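Local coordinates for malarial CLPB2 atpase/hsp101 protein (Plasmodium falciparum, PDB 4IRF), which is a ClpB-type AAA+ chaperone, represented here by its N-terminal cargo-binding domain, and probably hydrolyses ATP to unfold and translocate proteins, at residues K11-T16 against K111-H116. Numbering follows the deposited sequence.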
# COMPACT_ATOMS: atom_id res chain seq x y z
N LYS A 11 -9.87 -2.55 -14.24
CA LYS A 11 -9.29 -3.65 -13.46
C LYS A 11 -8.97 -3.28 -11.98
O LYS A 11 -8.93 -4.13 -11.14
CB LYS A 11 -8.11 -4.28 -14.18
CG LYS A 11 -6.88 -4.58 -13.43
CD LYS A 11 -6.56 -6.06 -13.44
CE LYS A 11 -5.65 -6.44 -14.60
NZ LYS A 11 -5.05 -7.82 -14.50
N TYR A 12 -8.75 -2.02 -11.71
CA TYR A 12 -8.52 -1.58 -10.36
C TYR A 12 -9.74 -0.98 -9.83
O TYR A 12 -10.27 -0.20 -10.48
CB TYR A 12 -7.47 -0.52 -10.36
CG TYR A 12 -6.14 -1.11 -10.50
CD1 TYR A 12 -5.78 -1.69 -11.63
CD2 TYR A 12 -5.31 -1.15 -9.47
CE1 TYR A 12 -4.57 -2.26 -11.76
CE2 TYR A 12 -4.13 -1.71 -9.56
CZ TYR A 12 -3.76 -2.28 -10.74
OH TYR A 12 -2.54 -2.77 -10.85
N LEU A 13 -10.11 -1.32 -8.60
CA LEU A 13 -11.21 -0.63 -7.98
C LEU A 13 -10.90 0.84 -7.72
O LEU A 13 -9.81 1.23 -7.60
CB LEU A 13 -11.59 -1.26 -6.68
CG LEU A 13 -12.07 -2.69 -6.71
CD1 LEU A 13 -12.33 -3.19 -5.33
CD2 LEU A 13 -13.28 -2.82 -7.56
N ASN A 14 -11.95 1.61 -7.61
CA ASN A 14 -11.82 3.01 -7.28
C ASN A 14 -11.01 3.24 -6.04
O ASN A 14 -10.26 4.12 -5.98
CB ASN A 14 -13.12 3.63 -7.00
CG ASN A 14 -13.59 4.53 -8.07
OD1 ASN A 14 -13.23 5.75 -8.15
ND2 ASN A 14 -14.47 4.01 -8.83
N ARG A 15 -11.33 2.50 -5.01
CA ARG A 15 -10.64 2.72 -3.75
C ARG A 15 -9.17 2.40 -3.86
O ARG A 15 -8.37 2.98 -3.13
CB ARG A 15 -11.31 1.94 -2.60
CG ARG A 15 -11.47 0.43 -2.81
CD ARG A 15 -12.07 -0.18 -1.53
NE ARG A 15 -12.35 -1.61 -1.58
CZ ARG A 15 -13.56 -2.14 -1.36
NH1 ARG A 15 -14.57 -1.34 -1.08
NH2 ARG A 15 -13.75 -3.45 -1.41
N THR A 16 -8.81 1.52 -4.78
CA THR A 16 -7.41 1.16 -4.96
C THR A 16 -6.70 2.32 -5.66
O THR A 16 -5.62 2.77 -5.24
CB THR A 16 -7.30 -0.14 -5.79
OG1 THR A 16 -7.99 -1.19 -5.11
CG2 THR A 16 -5.88 -0.52 -6.00
N LYS A 111 -11.16 -7.89 -9.95
CA LYS A 111 -10.56 -6.57 -9.71
C LYS A 111 -9.46 -6.59 -8.65
O LYS A 111 -9.46 -7.44 -7.74
CB LYS A 111 -11.62 -5.56 -9.28
CG LYS A 111 -12.94 -5.64 -10.02
CD LYS A 111 -12.88 -4.93 -11.36
CE LYS A 111 -14.30 -4.72 -11.89
NZ LYS A 111 -14.24 -4.02 -13.20
N VAL A 112 -8.56 -5.60 -8.73
CA VAL A 112 -7.50 -5.44 -7.76
C VAL A 112 -8.01 -4.57 -6.61
O VAL A 112 -8.35 -3.41 -6.80
CB VAL A 112 -6.23 -4.82 -8.40
CG1 VAL A 112 -5.11 -4.74 -7.38
CG2 VAL A 112 -5.78 -5.65 -9.60
N ASP A 113 -8.11 -5.15 -5.42
CA ASP A 113 -8.61 -4.45 -4.23
C ASP A 113 -7.46 -4.11 -3.30
O ASP A 113 -6.29 -4.42 -3.55
CB ASP A 113 -9.66 -5.33 -3.51
CG ASP A 113 -10.68 -4.51 -2.72
OD1 ASP A 113 -10.35 -3.39 -2.28
OD2 ASP A 113 -11.82 -4.98 -2.54
N VAL A 114 -7.79 -3.47 -2.18
CA VAL A 114 -6.78 -3.05 -1.22
C VAL A 114 -5.95 -4.18 -0.65
O VAL A 114 -4.76 -4.00 -0.43
CB VAL A 114 -7.44 -2.22 -0.09
CG1 VAL A 114 -6.40 -1.67 0.84
CG2 VAL A 114 -8.21 -1.07 -0.69
N GLU A 115 -6.55 -5.35 -0.39
CA GLU A 115 -5.78 -6.47 0.15
C GLU A 115 -4.73 -6.93 -0.84
O GLU A 115 -3.68 -7.43 -0.45
CB GLU A 115 -6.70 -7.66 0.43
CG GLU A 115 -7.72 -7.41 1.56
CD GLU A 115 -9.00 -6.72 1.10
OE1 GLU A 115 -9.07 -6.17 -0.02
OE2 GLU A 115 -9.97 -6.74 1.91
N HIS A 116 -5.05 -6.84 -2.13
CA HIS A 116 -4.12 -7.29 -3.17
C HIS A 116 -2.95 -6.32 -3.28
O HIS A 116 -1.80 -6.74 -3.42
CB HIS A 116 -4.87 -7.44 -4.50
CG HIS A 116 -6.04 -8.36 -4.37
ND1 HIS A 116 -7.34 -7.94 -4.59
CD2 HIS A 116 -6.12 -9.66 -3.98
CE1 HIS A 116 -8.16 -8.96 -4.37
NE2 HIS A 116 -7.45 -10.01 -4.00
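R15 turns CG into the crowded position between its backbone N and carbonyl carbon (chi1 55°) and then runs extended to NE, while D113 sets CG anti to its own N (chi1 -153°). The two flat groups thus meet side-on and nearly coplanar: NE of R15 donates to OD1 of D113 at 2.8 Å, almost straight, and NH2 of R15 reaches OD2 of D113 at 2.7 Å, both on syn lone pairs, in a bidentate salt bridge. The anti lone pair of OD1 takes the N-H of V114, and OD2 also pairs with K148 of helix 138-151, so the buried carboxylate is held from several directions and probably stays ionised. Methyl CD1 of L13 presses on this carboxylate, 3.4 Å from CG of D113, and its other methyl, CD2, lies against CB of K111.

Backbones join at a single parallel-type bridge centred on Y12 and V112. V112 N donates to K11 O at 2.8 Å, nearly along the C=O axis, and V112 O receives the longer N-H bond of L13. OG1 of T16 also donates to V112 O, at 2.8 Å, from above the carbonyl plane. V112 lies alongside Y12, its CB over one ring face in a CH-pi contact, 4.0 Å from the ring centroid and offset toward the rim; Y12 OH bonds to E101 of helix 91-106. Just beyond the bridge, ND1 of H116 accepts the N-H of D113 in the plane of its ring.

Two short loop segments, each leading into a helix (14-29 and 114-121), are thereby tied side by side within the mainly helical Clp N-terminal (Clp R) domain, in which the Clp amino-terminal sequence family is matched twice.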